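PDB 5LJL: flavodoxin from Streptococcus pneumoniae serotype 4, which binds FMN and probably serves as a low-potential electron donor to a number of redox enzymes. Local coordinates for residues Leu4-Phe9 with Asp33-Glu38; Asp21-Lys26 with Glu137-Glu142; Val55-Tyr60 with Cys100-Asp105; Tyr86-Ser91 with Arg108-Thr113. All coordinates share one frame; numbering follows the deposited sequence.

Contact 1 of 4, residues Leu4-Phe9 with Asp33-Glu38; sequences LAKIVF and DVDVDE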
# COMPACT_ATOMS: atom_id res chain seq x y z
N LEU A 4 -14.99 2.81 -0.82
CA LEU A 4 -14.37 1.80 0.05
C LEU A 4 -12.87 1.60 -0.33
O LEU A 4 -12.59 1.34 -1.49
CB LEU A 4 -15.11 0.48 -0.11
CG LEU A 4 -14.46 -0.71 0.66
CD1 LEU A 4 -14.31 -0.33 2.09
CD2 LEU A 4 -15.23 -2.02 0.46
N ALA A 5 -11.95 1.88 0.59
CA ALA A 5 -10.50 1.65 0.40
C ALA A 5 -10.10 0.44 1.29
O ALA A 5 -10.50 0.38 2.46
CB ALA A 5 -9.73 2.86 0.80
N LYS A 6 -9.33 -0.52 0.73
CA LYS A 6 -8.74 -1.67 1.49
C LYS A 6 -7.24 -1.47 1.48
O LYS A 6 -6.65 -1.33 0.39
CB LYS A 6 -9.18 -2.98 0.89
CG LYS A 6 -10.62 -3.37 1.21
CD LYS A 6 -10.99 -4.69 0.53
CE LYS A 6 -12.37 -5.27 0.84
NZ LYS A 6 -12.52 -5.55 2.26
N ILE A 7 -6.67 -1.29 2.66
CA ILE A 7 -5.22 -1.13 2.84
C ILE A 7 -4.67 -2.42 3.44
O ILE A 7 -5.17 -2.88 4.52
CB ILE A 7 -4.92 0.10 3.77
CG1 ILE A 7 -5.48 1.40 3.20
CG2 ILE A 7 -3.42 0.23 4.11
CD1 ILE A 7 -5.36 2.59 4.16
N VAL A 8 -3.70 -3.03 2.78
CA VAL A 8 -3.08 -4.28 3.27
C VAL A 8 -1.65 -3.98 3.57
O VAL A 8 -0.93 -3.44 2.70
CB VAL A 8 -3.26 -5.41 2.25
CG1 VAL A 8 -2.62 -6.70 2.79
CG2 VAL A 8 -4.73 -5.59 1.94
N PHE A 9 -1.19 -4.33 4.77
CA PHE A 9 0.16 -4.01 5.19
C PHE A 9 0.96 -5.23 5.65
O PHE A 9 0.39 -6.27 6.06
CB PHE A 9 0.21 -2.91 6.28
CG PHE A 9 -0.28 -3.34 7.63
CD1 PHE A 9 0.57 -3.99 8.51
CD2 PHE A 9 -1.61 -3.10 7.99
CE1 PHE A 9 0.09 -4.38 9.77
CE2 PHE A 9 -2.10 -3.48 9.24
CZ PHE A 9 -1.24 -4.13 10.10
N ASP A 33 -14.98 4.74 3.66
CA ASP A 33 -14.92 3.58 4.53
C ASP A 33 -13.56 2.98 4.26
O ASP A 33 -13.21 2.84 3.09
CB ASP A 33 -15.98 2.55 4.16
CG ASP A 33 -17.35 2.93 4.66
OD1 ASP A 33 -18.31 2.27 4.26
OD2 ASP A 33 -17.43 3.88 5.46
N VAL A 34 -12.84 2.61 5.30
CA VAL A 34 -11.53 1.98 5.11
C VAL A 34 -11.32 0.75 5.97
O VAL A 34 -11.63 0.78 7.19
CB VAL A 34 -10.34 2.97 4.91
CG1 VAL A 34 -10.71 4.45 4.86
CG2 VAL A 34 -8.97 2.58 5.48
N ASP A 35 -10.84 -0.31 5.33
CA ASP A 35 -10.35 -1.49 6.04
C ASP A 35 -8.82 -1.44 6.06
O ASP A 35 -8.24 -1.16 5.01
CB ASP A 35 -10.78 -2.75 5.31
CG ASP A 35 -12.28 -2.90 5.21
OD1 ASP A 35 -13.00 -2.42 6.13
OD2 ASP A 35 -12.74 -3.45 4.20
N VAL A 36 -8.17 -1.75 7.18
CA VAL A 36 -6.70 -1.78 7.33
C VAL A 36 -6.40 -3.15 7.93
O VAL A 36 -6.85 -3.47 9.05
CB VAL A 36 -6.17 -0.67 8.28
CG1 VAL A 36 -4.65 -0.67 8.41
CG2 VAL A 36 -6.65 0.71 7.84
N ASP A 37 -5.70 -3.98 7.18
CA ASP A 37 -5.45 -5.36 7.63
C ASP A 37 -4.03 -5.78 7.34
O ASP A 37 -3.48 -5.44 6.30
CB ASP A 37 -6.38 -6.30 6.90
CG ASP A 37 -7.82 -6.08 7.25
OD1 ASP A 37 -8.28 -6.55 8.32
OD2 ASP A 37 -8.52 -5.41 6.49
N GLU A 38 -3.44 -6.57 8.26
CA GLU A 38 -2.17 -7.22 7.98
C GLU A 38 -2.38 -8.26 6.95
O GLU A 38 -3.48 -8.86 6.88
CB GLU A 38 -1.57 -7.81 9.25
CG GLU A 38 -0.10 -8.10 9.10
CD GLU A 38 0.46 -8.93 10.23
OE1 GLU A 38 -0.30 -9.27 11.19
OE2 GLU A 38 1.68 -9.27 10.14
O HOH W 1 -7.60 -4.51 4.07

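Contact 2 of 4, residues Asp21-Lys26 with Glu137-Glu142; sequences DIVADK and EQFAEE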
# COMPACT_ATOMS: atom_id res chain seq x y z
N ASP A 21 -1.55 3.33 8.72
CA ASP A 21 -2.48 4.02 9.60
C ASP A 21 -2.64 5.52 9.31
O ASP A 21 -3.80 6.02 9.38
CB ASP A 21 -2.12 3.75 11.07
CG ASP A 21 -2.45 2.33 11.51
OD1 ASP A 21 -3.34 1.62 10.91
OD2 ASP A 21 -1.80 1.95 12.53
N ILE A 22 -1.54 6.19 8.96
CA ILE A 22 -1.62 7.57 8.55
C ILE A 22 -2.50 7.74 7.31
O ILE A 22 -3.30 8.69 7.21
CB ILE A 22 -0.21 8.15 8.33
CG1 ILE A 22 0.52 8.24 9.66
CG2 ILE A 22 -0.17 9.46 7.54
CD1 ILE A 22 2.02 8.21 9.53
N VAL A 23 -2.27 6.87 6.31
CA VAL A 23 -3.07 6.93 5.10
C VAL A 23 -4.55 6.65 5.37
O VAL A 23 -5.41 7.41 4.93
CB VAL A 23 -2.51 5.94 4.05
CG1 VAL A 23 -3.42 5.86 2.84
CG2 VAL A 23 -1.07 6.35 3.64
N ALA A 24 -4.83 5.59 6.16
CA ALA A 24 -6.18 5.21 6.55
C ALA A 24 -6.89 6.36 7.23
O ALA A 24 -8.03 6.59 6.92
CB ALA A 24 -6.17 4.05 7.51
N ASP A 25 -6.19 7.04 8.15
CA ASP A 25 -6.80 8.11 8.93
C ASP A 25 -7.19 9.29 8.04
O ASP A 25 -8.31 9.87 8.23
CB ASP A 25 -5.94 8.49 10.10
CG ASP A 25 -5.94 7.42 11.19
OD1 ASP A 25 -6.80 6.49 11.14
OD2 ASP A 25 -5.09 7.56 12.05
N LYS A 26 -6.36 9.63 7.05
CA LYS A 26 -6.73 10.77 6.16
C LYS A 26 -7.95 10.33 5.32
O LYS A 26 -8.92 11.08 5.15
CB LYS A 26 -5.54 11.27 5.37
CG LYS A 26 -5.86 12.32 4.29
CD LYS A 26 -6.45 13.58 4.85
CE LYS A 26 -5.39 14.38 5.68
NZ LYS A 26 -5.90 15.72 6.14
N GLU A 137 -0.22 12.04 3.36
CA GLU A 137 -1.53 12.74 3.31
C GLU A 137 -1.88 13.24 1.89
O GLU A 137 -3.03 13.04 1.43
CB GLU A 137 -1.61 13.85 4.36
CG GLU A 137 -1.75 13.29 5.81
CD GLU A 137 -1.73 14.40 6.84
OE1 GLU A 137 -1.49 15.56 6.48
OE2 GLU A 137 -2.05 14.08 8.00
N GLN A 138 -0.90 13.75 1.15
CA GLN A 138 -1.15 14.18 -0.22
C GLN A 138 -1.51 13.00 -1.13
O GLN A 138 -2.43 13.11 -1.97
CB GLN A 138 -0.00 14.95 -0.79
CG GLN A 138 0.26 16.28 -0.07
CD GLN A 138 1.62 16.80 -0.45
OE1 GLN A 138 2.63 16.11 -0.39
NE2 GLN A 138 1.65 18.05 -0.85
N PHE A 139 -0.81 11.87 -0.92
CA PHE A 139 -1.17 10.58 -1.59
C PHE A 139 -2.63 10.19 -1.34
O PHE A 139 -3.36 9.92 -2.27
CB PHE A 139 -0.16 9.54 -1.06
CG PHE A 139 -0.44 8.12 -1.36
CD1 PHE A 139 0.09 7.47 -2.47
CD2 PHE A 139 -1.20 7.37 -0.48
CE1 PHE A 139 -0.12 6.11 -2.66
CE2 PHE A 139 -1.43 6.03 -0.70
CZ PHE A 139 -0.88 5.40 -1.80
N ALA A 140 -3.07 10.15 -0.07
CA ALA A 140 -4.45 9.81 0.25
C ALA A 140 -5.43 10.79 -0.36
O ALA A 140 -6.46 10.41 -0.92
CB ALA A 140 -4.59 9.76 1.78
N GLU A 141 -5.09 12.08 -0.30
CA GLU A 141 -6.02 13.14 -0.82
C GLU A 141 -6.17 13.02 -2.37
O GLU A 141 -7.28 13.22 -2.92
CB GLU A 141 -5.50 14.53 -0.44
CG GLU A 141 -5.60 14.81 1.05
CD GLU A 141 -4.59 15.77 1.63
OE1 GLU A 141 -3.95 16.52 0.88
OE2 GLU A 141 -4.52 15.87 2.90
N GLU A 142 -5.09 12.65 -3.09
CA GLU A 142 -5.15 12.45 -4.53
C GLU A 142 -6.00 11.21 -4.87
O GLU A 142 -6.82 11.26 -5.76
CB GLU A 142 -3.75 12.40 -5.15
CG GLU A 142 -3.80 12.17 -6.66
CD GLU A 142 -2.49 12.32 -7.37
OE1 GLU A 142 -1.47 12.29 -6.68
OE2 GLU A 142 -2.53 12.56 -8.62
O HOH W 2 -3.52 10.98 8.66

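Contact 3 of 4, residues Val55-Tyr60 with Cys100-Asp105; sequences VATYTY and CKAVDD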
# COMPACT_ATOMS: atom_id res chain seq x y z
N VAL A 55 -1.34 -1.24 -0.95
CA VAL A 55 -0.38 -2.07 -0.24
C VAL A 55 0.63 -1.16 0.41
O VAL A 55 1.16 -0.25 -0.24
CB VAL A 55 0.33 -3.11 -1.14
CG1 VAL A 55 1.56 -3.70 -0.48
CG2 VAL A 55 -0.69 -4.15 -1.59
N ALA A 56 0.87 -1.45 1.70
CA ALA A 56 1.95 -0.81 2.45
C ALA A 56 2.92 -1.90 2.85
O ALA A 56 2.55 -2.83 3.59
CB ALA A 56 1.33 -0.12 3.69
N THR A 57 4.15 -1.86 2.40
CA THR A 57 5.11 -2.95 2.66
C THR A 57 6.51 -2.48 3.01
O THR A 57 7.00 -1.53 2.44
CB THR A 57 5.13 -3.93 1.45
OG1 THR A 57 5.88 -5.12 1.80
CG2 THR A 57 5.65 -3.28 0.18
N TYR A 58 7.17 -3.21 3.90
CA TYR A 58 8.62 -3.10 4.11
C TYR A 58 9.29 -4.03 3.03
O TYR A 58 8.61 -4.71 2.28
CB TYR A 58 9.03 -3.48 5.54
CG TYR A 58 8.87 -4.95 5.94
CD1 TYR A 58 7.67 -5.43 6.36
CD2 TYR A 58 9.95 -5.84 5.91
CE1 TYR A 58 7.54 -6.75 6.83
CE2 TYR A 58 9.82 -7.17 6.29
CZ TYR A 58 8.63 -7.64 6.75
OH TYR A 58 8.48 -8.96 7.15
N THR A 59 10.60 -3.98 2.98
CA THR A 59 11.40 -4.78 2.06
C THR A 59 12.38 -5.63 2.92
O THR A 59 12.95 -5.13 3.88
CB THR A 59 12.21 -3.85 1.16
OG1 THR A 59 11.33 -2.99 0.42
CG2 THR A 59 13.11 -4.57 0.25
N TYR A 60 12.57 -6.89 2.56
CA TYR A 60 13.28 -7.83 3.40
C TYR A 60 14.62 -8.20 2.73
O TYR A 60 14.63 -8.59 1.58
CB TYR A 60 12.38 -9.04 3.63
CG TYR A 60 12.84 -10.07 4.65
CD1 TYR A 60 13.61 -9.73 5.77
CD2 TYR A 60 12.47 -11.43 4.50
CE1 TYR A 60 14.02 -10.70 6.70
CE2 TYR A 60 12.86 -12.41 5.44
CZ TYR A 60 13.63 -12.04 6.53
OH TYR A 60 13.99 -13.02 7.44
N CYS A 100 13.29 0.22 -0.18
CA CYS A 100 11.90 0.12 -0.61
C CYS A 100 11.70 -0.60 -1.94
O CYS A 100 10.67 -0.37 -2.62
CB CYS A 100 11.20 1.50 -0.55
SG CYS A 100 10.96 2.18 1.08
N LYS A 101 12.55 -1.56 -2.31
CA LYS A 101 12.36 -2.25 -3.58
C LYS A 101 11.02 -3.02 -3.56
O LYS A 101 10.43 -3.15 -4.61
CB LYS A 101 13.52 -3.14 -3.93
CG LYS A 101 13.26 -3.99 -5.16
CD LYS A 101 14.55 -4.45 -5.73
CE LYS A 101 14.29 -5.40 -6.88
NZ LYS A 101 15.50 -5.44 -7.75
N ALA A 102 10.54 -3.50 -2.41
CA ALA A 102 9.24 -4.18 -2.40
C ALA A 102 8.08 -3.23 -2.84
O ALA A 102 7.07 -3.71 -3.40
CB ALA A 102 8.91 -4.86 -1.04
N VAL A 103 8.21 -1.92 -2.58
CA VAL A 103 7.21 -0.91 -3.02
C VAL A 103 7.17 -0.90 -4.56
O VAL A 103 6.07 -1.01 -5.18
CB VAL A 103 7.49 0.52 -2.41
CG1 VAL A 103 6.60 1.58 -3.07
CG2 VAL A 103 7.43 0.53 -0.89
N ASP A 104 8.34 -0.87 -5.19
CA ASP A 104 8.45 -0.92 -6.63
C ASP A 104 7.87 -2.22 -7.17
O ASP A 104 7.14 -2.22 -8.18
CB ASP A 104 9.90 -0.75 -7.08
CG ASP A 104 10.39 0.63 -6.98
OD1 ASP A 104 9.63 1.58 -6.66
OD2 ASP A 104 11.61 0.78 -7.24
N ASP A 105 8.18 -3.33 -6.52
CA ASP A 105 7.67 -4.63 -6.98
C ASP A 105 6.14 -4.74 -6.93
O ASP A 105 5.52 -5.29 -7.83
CB ASP A 105 8.29 -5.74 -6.16
CG ASP A 105 9.79 -5.86 -6.37
OD1 ASP A 105 10.34 -5.30 -7.34
OD2 ASP A 105 10.36 -6.46 -5.47

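Contact 4 of 4, residues Tyr86-Ser91 with Arg108-Thr113; sequences YGVVGS and RVFVST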
# COMPACT_ATOMS: atom_id res chain seq x y z
N TYR A 86 -5.21 2.11 -7.54
CA TYR A 86 -4.32 1.59 -6.50
C TYR A 86 -3.26 2.64 -6.11
O TYR A 86 -2.99 3.58 -6.83
CB TYR A 86 -3.62 0.30 -6.96
CG TYR A 86 -2.47 0.49 -7.94
CD1 TYR A 86 -1.16 0.67 -7.51
CD2 TYR A 86 -2.69 0.37 -9.31
CE1 TYR A 86 -0.10 0.82 -8.43
CE2 TYR A 86 -1.66 0.51 -10.24
CZ TYR A 86 -0.36 0.70 -9.80
OH TYR A 86 0.65 0.87 -10.73
N GLY A 87 -2.62 2.35 -5.00
CA GLY A 87 -1.39 3.01 -4.62
C GLY A 87 -0.55 2.12 -3.74
O GLY A 87 -1.06 1.13 -3.14
N VAL A 88 0.72 2.47 -3.65
CA VAL A 88 1.68 1.67 -2.87
C VAL A 88 2.57 2.58 -2.05
O VAL A 88 3.07 3.62 -2.53
CB VAL A 88 2.57 0.73 -3.74
CG1 VAL A 88 3.34 -0.29 -2.91
CG2 VAL A 88 1.72 -0.01 -4.73
N VAL A 89 2.72 2.23 -0.78
CA VAL A 89 3.64 2.95 0.11
C VAL A 89 4.54 1.99 0.90
O VAL A 89 4.23 0.80 0.99
CB VAL A 89 2.82 3.84 1.12
CG1 VAL A 89 1.93 4.82 0.37
CG2 VAL A 89 2.07 2.97 2.17
N GLY A 90 5.56 2.50 1.62
CA GLY A 90 6.31 1.60 2.46
C GLY A 90 7.42 2.28 3.16
O GLY A 90 7.73 3.40 2.84
N SER A 91 7.95 1.60 4.16
CA SER A 91 9.19 2.04 4.80
C SER A 91 10.34 1.17 4.42
O SER A 91 10.17 -0.03 4.15
CB SER A 91 9.05 2.00 6.34
OG SER A 91 10.25 2.42 7.03
N ARG A 108 4.51 -2.73 -9.74
CA ARG A 108 4.49 -3.48 -11.00
C ARG A 108 3.45 -4.57 -11.04
O ARG A 108 2.77 -4.73 -12.06
CB ARG A 108 5.89 -4.04 -11.31
CG ARG A 108 6.91 -2.96 -11.58
CD ARG A 108 6.85 -2.40 -13.01
NE ARG A 108 8.10 -1.64 -13.33
CZ ARG A 108 8.74 -1.58 -14.52
NH1 ARG A 108 8.29 -2.22 -15.60
NH2 ARG A 108 9.86 -0.86 -14.62
N VAL A 109 3.28 -5.31 -9.96
CA VAL A 109 2.26 -6.32 -9.91
C VAL A 109 0.86 -5.73 -10.05
O VAL A 109 -0.01 -6.29 -10.78
CB VAL A 109 2.44 -7.33 -8.74
CG1 VAL A 109 1.93 -6.79 -7.46
CG2 VAL A 109 1.68 -8.62 -9.07
N PHE A 110 0.60 -4.57 -9.40
CA PHE A 110 -0.66 -3.89 -9.61
C PHE A 110 -0.90 -3.45 -11.11
O PHE A 110 -2.03 -3.68 -11.65
CB PHE A 110 -0.81 -2.68 -8.70
CG PHE A 110 -1.41 -3.00 -7.35
CD1 PHE A 110 -2.71 -3.46 -7.23
CD2 PHE A 110 -0.70 -2.65 -6.20
CE1 PHE A 110 -3.28 -3.65 -5.99
CE2 PHE A 110 -1.30 -2.77 -4.93
CZ PHE A 110 -2.58 -3.31 -4.83
N VAL A 111 0.13 -2.95 -11.73
CA VAL A 111 0.06 -2.56 -13.17
C VAL A 111 -0.42 -3.82 -13.96
O VAL A 111 -1.34 -3.72 -14.82
CB VAL A 111 1.37 -2.14 -13.76
CG1 VAL A 111 1.21 -2.03 -15.28
CG2 VAL A 111 1.84 -0.81 -13.22
N SER A 112 0.19 -4.96 -13.62
CA SER A 112 -0.11 -6.22 -14.37
C SER A 112 -1.56 -6.68 -14.26
O SER A 112 -2.01 -7.37 -15.17
CB SER A 112 0.89 -7.32 -14.00
OG SER A 112 0.60 -8.04 -12.80
N THR A 113 -2.29 -6.32 -13.20
CA THR A 113 -3.67 -6.68 -12.98
C THR A 113 -4.67 -5.83 -13.77
O THR A 113 -5.86 -6.18 -13.85
CB THR A 113 -4.10 -6.53 -11.52
OG1 THR A 113 -4.17 -5.13 -11.11
CG2 THR A 113 -3.22 -7.35 -10.57

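Contact 1 of 4, residues Leu4-Phe9 with Asp33-Glu38
Leu-4 meets Asp-33 where strands 4-9 and 33-38 begin to run side by side. Leu-4 CD1 lies over the backbone O of Asp-33 and 3.9 Å from Asp-33 CB, the two side chains crossing at about a right angle. Ala-5 bonds through both its N-H and its carbonyl: its N donates to Asp-33 O and its O receives Asp-35 N, while its CB packs against CB of Val-34 on the face that carries Ile-7 and Phe-9. Lys-6 stands on the other face beside Asp-35, the two side chains pointing the same way. The lysine chain bends only at chi4 (-60°), which turns NZ back to OD2 of Asp-35 at 2.9 Å; this salt bridge uses the anti side of the carboxylate. The pairing is that of a parallel beta-alpha-beta unit, in which helix 15-29 makes the crossover between the two strands and lies against Ile-7 and Val-36. Ile-7 N donates almost straight to Asp-35 O (2.8 Å), and its CD1 reaches CG2 of Val-34 at 3.8 Å. Ile-7 O is held twice, by Asp-37 N and by a water that also donates to Asp-37 OD2 at 2.7 Å. Val-8 turns back to the face of Lys-6, its CG1 resting on Asp-37 O. Phe-9 N donates to that same Asp-37 O. The Phe-9 ring turns one face to Glu-38, whose CA stands over its centre, 3.9 Å from the centroid, in a CH-pi contact; Phe-9 CE2 also touches CG1 of Val-36 at 3.9 Å.

Contact 2 of 4, residues Asp21-Lys26 with Glu137-Glu142
Lys-26 and Val-23 of helix 15-29 meet Ala-140 of helix 130-146, and here the two helices pack closely: the axes of segments 21-26 and 137-142 pass 8.8 Å apart at a crossing angle of -43°. The small CB of Ala-140 lets the neighbouring helix in, taking CG of Lys-26 at 3.8 Å and CG1 of Val-23 at 4.2 Å. On the buried side, Val-23 CG1 also sits at the edge of the Phe-139 ring, near its plane, 4.1 Å from CE2. The outer side is polar and looser. Lys-26 leaves its helix with CG anti to the backbone N and then bends at chi2 (62°) and chi3, so that its aliphatic part runs past both glutamates. Lys-26 CE lies 3.8 Å from CG of Glu-137, the two side chains crossing at about a right angle, and 3.3 Å from OE2 of Glu-141. Lys-26 NZ makes a long salt bridge to Glu-141 OE2 at 3.5 Å, while OE1 of Glu-137 stays beyond bridging distance. A water donates to Ile-22 O at 2.7 Å and only weakly to Glu-137 OE2. Helices 15-29 and 130-146 thus lie side by side on one face of the parallel sheet, in the alpha/beta/alpha sandwich of the flavodoxin fold, where Val-23 rests on Ile-7 and Phe-139 on Val-122 of the strands.

Contact 3 of 4, residues Val55-Tyr60 with Cys100-Asp105
Thr-59, Ala-102 and Thr-57 account for most of the surface buried where the loop after strand 52-56 meets the first turn of helix 101-113. Thr-59 makes the polar link. Its OG1, anti to the carbonyl carbon (chi1 -59°), accepts a hydrogen bond from Ala-102 N at 3.0 Å, with an N-H...O angle of 155°. The N-H groups of a first helical turn have no carbonyl of a preceding turn to bind, and the threonine oxygen supplies an acceptor for one of them. Lys-101 N is also near this oxygen, but at a poor angle. Cys-100 holds the N-cap position, its CA 3.3 Å from Thr-59 OG1.

The methyl of Ala-102, CB, fits closely among Tyr-58 O (3.3 Å), Thr-59 OG1 and the Thr-57 methyl. Thr-57 OG1, anti to the backbone N (chi1 -170°), donates to Tyr-58 O at 2.8 Å, in the carbonyl plane and on a lone pair, while Thr-57 CG2, between N and the carbonyl carbon, meets Ala-102 CB. This bond gives the O-H of the buried threonine an acceptor within the loop. Val-103 CG2 lies 3.9 Å from Thr-57 O.

In flavodoxins the loops at the C-terminal strand ends form the FMN site, and this contact lies there. The Tyr-58 side chain, hydrogen-bonded through OH to Glu-68, is about 3 Å from a phosphate ion, probably from the crystallisation liquor. Around the contact, Thr-57 also touches Met-69 of helix 67-77 and Phe-106 of helix 101-113, while its backbone pairs with Val-89 of strand 85-92.

Contact 4 of 4, residues Tyr86-Ser91 with Arg108-Thr113
Strand 85-92 and helix 101-113 are consecutive elements of a beta-alpha-beta unit completed by strand 116-125; segment 108-113 runs back over segment 86-91 almost antiparallel, at 170° and with axes 9.3 Å apart. Tyr-86 and Phe-110 carry the contact. Their rings lie nearly parallel, 13° between planes, but are slid so far past each other in opposite directions that they barely overlap. Each ring instead covers the other residue's CB. Phe-110 CB stands over the centre of the Tyr-86 ring, 3.3 Å from its centroid, and Tyr-86 CB stands over the Phe-110 ring, 3.9 Å from the centroid, so two reciprocal CH-pi contacts replace a stack. Tyr-86 points its CB toward the helix; CG then lies between the backbone N and the carbonyl carbon (chi1 76°). Tyr-86 OH comes to 3.2 Å from Val-111 CG2, the two side chains crossing obliquely, and is hydrogen-bonded to Asp-107 one turn earlier in the helix. Val-88, two residues on and on the same face of the strand, adds CG2 at 3.9 Å from Phe-110 CD2. Phe-110 O accepts from both N and OG1 of Thr-113, the hydroxyl at 2.6 Å. Phe-110 also reaches Ala-53 and Val-55 of strand 52-56 and Leu-76 of helix 67-77, so it lies where two helices meet the middle of the sheet.

All four contacts belong to one flavodoxin-like sandwich, a parallel sheet of strand order 2-1-3-4-5 with helices on both faces. Contact 1 pairs edge strand 33-38 with 4-9, and segment 21-26 of contact 2 falls between its two segments. Contacts 3 and 4, their segments alternating and sharing helix 101-113, have centres about 9 Å apart and come between the two segments of contact 2. Contact 2 lies on the opposite face from helix 101-113, touching contact 1 through Ala-24 and contact 4 through Phe-139; its centre is about 18 Å from that of contact 3. Contact 3 lies at the strand ends where flavodoxins bind FMN, while the others hold the sandwich together around the sheet.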